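Local coordinates for avirulence protein AvrP123 (Melampsora lini, PDB 5VJJ) that is a secreted zinc-binding effector of flax rust, recognised by the flax resistance protein P and possibly acting in the plant nucleus, at residues A[46-54]-A[65-73]. Residues are numbered along the deposited sequence; the frame is centred on the assembly and turned at random.
Sequences DCPGPAEQY and SHVACSGVH. With ZN (zinc ion), chain D.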
loop_
_atom_site.group_PDB
_atom_site.type_symbol
_atom_site.label_atom_id
_atom_site.label_comp_id
_atom_site.label_asym_id
_atom_site.label_seq_id
_atom_site.Cartn_x
_atom_site.Cartn_y
_atom_site.Cartn_z
ATOM N N ASP A 46 -12.628 8.926 -5.082
ATOM C CA ASP A 46 -11.681 7.868 -4.773
ATOM C C ASP A 46 -10.268 8.284 -5.158
ATOM O O ASP A 46 -10.055 9.003 -6.138
ATOM C CB ASP A 46 -12.040 6.582 -5.518
ATOM C CG ASP A 46 -13.498 6.210 -5.376
ATOM O OD1 ASP A 46 -14.063 6.389 -4.279
ATOM O OD2 ASP A 46 -14.077 5.725 -6.369
ATOM N N CYS A 47 -9.301 7.809 -4.388
ATOM C CA CYS A 47 -7.907 7.992 -4.756
ATOM C C CYS A 47 -7.594 7.149 -5.986
ATOM O O CYS A 47 -7.842 5.938 -5.972
ATOM C CB CYS A 47 -6.986 7.592 -3.611
ATOM S SG CYS A 47 -5.241 7.593 -4.086
ATOM N N PRO A 48 -7.057 7.736 -7.063
ATOM C CA PRO A 48 -6.697 6.931 -8.242
ATOM C C PRO A 48 -5.448 6.083 -8.067
ATOM O O PRO A 48 -5.071 5.380 -9.012
ATOM C CB PRO A 48 -6.471 7.986 -9.338
ATOM C CG PRO A 48 -7.040 9.257 -8.800
ATOM C CD PRO A 48 -6.907 9.176 -7.327
ATOM N N GLY A 49 -4.791 6.127 -6.913
ATOM C CA GLY A 49 -3.546 5.403 -6.724
ATOM C C GLY A 49 -2.346 6.243 -7.119
ATOM O O GLY A 49 -2.451 7.468 -7.209
ATOM N N PRO A 50 -1.199 5.597 -7.378
ATOM C CA PRO A 50 -0.989 4.143 -7.382
ATOM C C PRO A 50 -0.916 3.521 -5.985
ATOM O O PRO A 50 -0.253 4.060 -5.091
ATOM C CB PRO A 50 0.359 3.982 -8.104
ATOM C CG PRO A 50 0.701 5.336 -8.666
ATOM C CD PRO A 50 0.017 6.319 -7.781
ATOM N N ALA A 51 -1.588 2.385 -5.812
ATOM C CA ALA A 51 -1.572 1.649 -4.558
ATOM C C ALA A 51 -1.184 0.203 -4.828
ATOM O O ALA A 51 -1.514 -0.357 -5.877
ATOM C CB ALA A 51 -2.933 1.710 -3.860
ATOM N N GLU A 52 -0.477 -0.395 -3.870
ATOM C CA GLU A 52 -0.000 -1.766 -3.980
ATOM C C GLU A 52 -0.268 -2.504 -2.679
ATOM O O GLU A 52 -0.260 -1.910 -1.597
ATOM C CB GLU A 52 1.505 -1.845 -4.284
ATOM C CG GLU A 52 1.901 -1.418 -5.678
ATOM C CD GLU A 52 3.377 -1.634 -5.934
ATOM O OE1 GLU A 52 4.150 -1.668 -4.949
ATOM O OE2 GLU A 52 3.758 -1.774 -7.116
ATOM N N GLN A 53 -0.484 -3.809 -2.796
ATOM C CA GLN A 53 -0.700 -4.675 -1.650
ATOM C C GLN A 53 0.490 -5.609 -1.485
ATOM O O GLN A 53 1.049 -6.105 -2.473
ATOM C CB GLN A 53 -1.987 -5.482 -1.802
ATOM C CG GLN A 53 -2.321 -6.330 -0.590
ATOM C CD GLN A 53 -3.718 -6.909 -0.667
ATOM O OE1 GLN A 53 -4.532 -6.484 -1.487
ATOM N NE2 GLN A 53 -4.001 -7.888 0.181
ATOM N N TYR A 54 0.881 -5.831 -0.232
ATOM C CA TYR A 54 2.028 -6.659 0.104
ATOM C C TYR A 54 1.549 -7.883 0.867
ATOM O O TYR A 54 0.810 -7.758 1.847
ATOM C CB TYR A 54 3.046 -5.876 0.934
ATOM C CG TYR A 54 3.514 -4.601 0.269
ATOM C CD1 TYR A 54 4.449 -4.632 -0.759
ATOM C CD2 TYR A 54 3.018 -3.365 0.666
ATOM C CE1 TYR A 54 4.877 -3.466 -1.373
ATOM C CE2 TYR A 54 3.439 -2.195 0.058
ATOM C CZ TYR A 54 4.368 -2.252 -0.958
ATOM O OH TYR A 54 4.786 -1.092 -1.562
ATOM N N SER A 65 -0.653 -8.857 5.738
ATOM C CA SER A 65 -0.723 -8.058 4.524
ATOM C C SER A 65 -1.085 -6.621 4.881
ATOM O O SER A 65 -1.708 -6.364 5.913
ATOM C CB SER A 65 -1.757 -8.640 3.546
ATOM O OG SER A 65 -1.821 -7.892 2.340
ATOM N N HIS A 66 -0.681 -5.687 4.016
ATOM C CA HIS A 66 -1.090 -4.292 4.131
ATOM C C HIS A 66 -0.888 -3.619 2.780
ATOM O O HIS A 66 -0.135 -4.102 1.930
ATOM C CB HIS A 66 -0.321 -3.545 5.234
ATOM C CG HIS A 66 1.066 -3.134 4.849
ATOM N ND1 HIS A 66 2.193 -3.751 5.350
ATOM C CD2 HIS A 66 1.512 -2.147 4.035
ATOM C CE1 HIS A 66 3.270 -3.173 4.852
ATOM N NE2 HIS A 66 2.885 -2.198 4.048
ATOM N N VAL A 67 -1.559 -2.480 2.604
ATOM C CA VAL A 67 -1.571 -1.755 1.336
ATOM C C VAL A 67 -0.846 -0.429 1.515
ATOM O O VAL A 67 -0.925 0.199 2.578
ATOM C CB VAL A 67 -3.014 -1.538 0.830
ATOM C CG1 VAL A 67 -3.041 -0.638 -0.401
ATOM C CG2 VAL A 67 -3.668 -2.872 0.506
ATOM N N ALA A 68 -0.133 -0.013 0.472
ATOM C CA ALA A 68 0.567 1.261 0.443
ATOM C C ALA A 68 0.187 2.002 -0.829
ATOM O O ALA A 68 -0.041 1.389 -1.877
ATOM C CB ALA A 68 2.088 1.073 0.502
ATOM N N CYS A 69 0.120 3.330 -0.731
ATOM C CA CYS A 69 -0.361 4.160 -1.825
ATOM C C CYS A 69 0.478 5.421 -1.923
ATOM O O CYS A 69 0.808 6.036 -0.907
ATOM C CB CYS A 69 -1.835 4.543 -1.632
ATOM S SG CYS A 69 -2.561 5.437 -3.029
ATOM N N SER A 70 0.801 5.811 -3.157
ATOM C CA SER A 70 1.561 7.025 -3.424
ATOM C C SER A 70 0.682 8.195 -3.850
ATOM O O SER A 70 1.199 9.298 -4.056
ATOM C CB SER A 70 2.615 6.759 -4.500
ATOM O OG SER A 70 3.617 5.873 -4.024
ATOM N N GLY A 71 -0.622 7.985 -3.996
ATOM C CA GLY A 71 -1.520 9.081 -4.305
ATOM C C GLY A 71 -1.543 10.118 -3.199
ATOM O O GLY A 71 -1.070 9.910 -2.082
ATOM N N VAL A 72 -2.121 11.270 -3.527
ATOM C CA VAL A 72 -2.256 12.368 -2.577
ATOM C C VAL A 72 -3.611 12.234 -1.895
ATOM O O VAL A 72 -4.655 12.311 -2.552
ATOM C CB VAL A 72 -2.114 13.733 -3.267
ATOM C CG1 VAL A 72 -2.282 14.861 -2.259
ATOM C CG2 VAL A 72 -0.762 13.842 -3.961
ATOM N N HIS A 73 -3.594 12.024 -0.579
ATOM C CA HIS A 73 -4.816 11.892 0.204
ATOM C C HIS A 73 -5.211 13.171 0.927
ATOM O O HIS A 73 -6.406 13.409 1.129
ATOM C CB HIS A 73 -4.663 10.764 1.231
ATOM C CG HIS A 73 -4.406 9.423 0.616
ATOM N ND1 HIS A 73 -4.054 8.316 1.360
ATOM C CD2 HIS A 73 -4.454 9.008 -0.673
ATOM C CE1 HIS A 73 -3.896 7.280 0.557
ATOM N NE2 HIS A 73 -4.134 7.673 -0.682
HETATM ZN ZN ZN D . -4.378 6.410 -2.261
#
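Tyr54, which loses more surface than any other residue in this contact, turns the edge of its ring to Ala68, whose CB lies near the ring plane, 3.6 Å from CE2. The short methyl of Ala68 meets this edge on the same face of the sheet as the ring. Tyr54 CG stands anti to the carbonyl carbon (chi1 -56°), which brings CD2 to 3.6 Å from His66 NE2; the rings meet obliquely, their planes at 55°, while His66 ND1 is hydrogen-bonded to the hydroxyl of Tyr56. Strands 51-58 and 64-69 form an antiparallel beta hairpin, and Glu52 and Ala68 make a hydrogen-bonded pair within it, Glu52 N to Ala68 O measuring 2.7 Å. Toward the hairpin turn, Ser65 OG donates to Tyr54 O from above the carbonyl plane and accepts from Gln53 NE2 at 3.1 Å. Away from the turn, the ladder runs into a zinc site. Cys47 SG, anti to its backbone N (chi1 172°), reaches toward Cys69 and His73 and binds the zinc at 2.3 Å; Cys69 SG, His73 NE2 and Cys33 complete the set. Backbone N-H groups of Gly49 and Gly71 donate to the sulfurs of Cys47 and Cys69, respectively, probably stabilising their thiolate charge. Gly71 CA passes 3.4 Å from Gly49 O, backbone against backbone beside the metal.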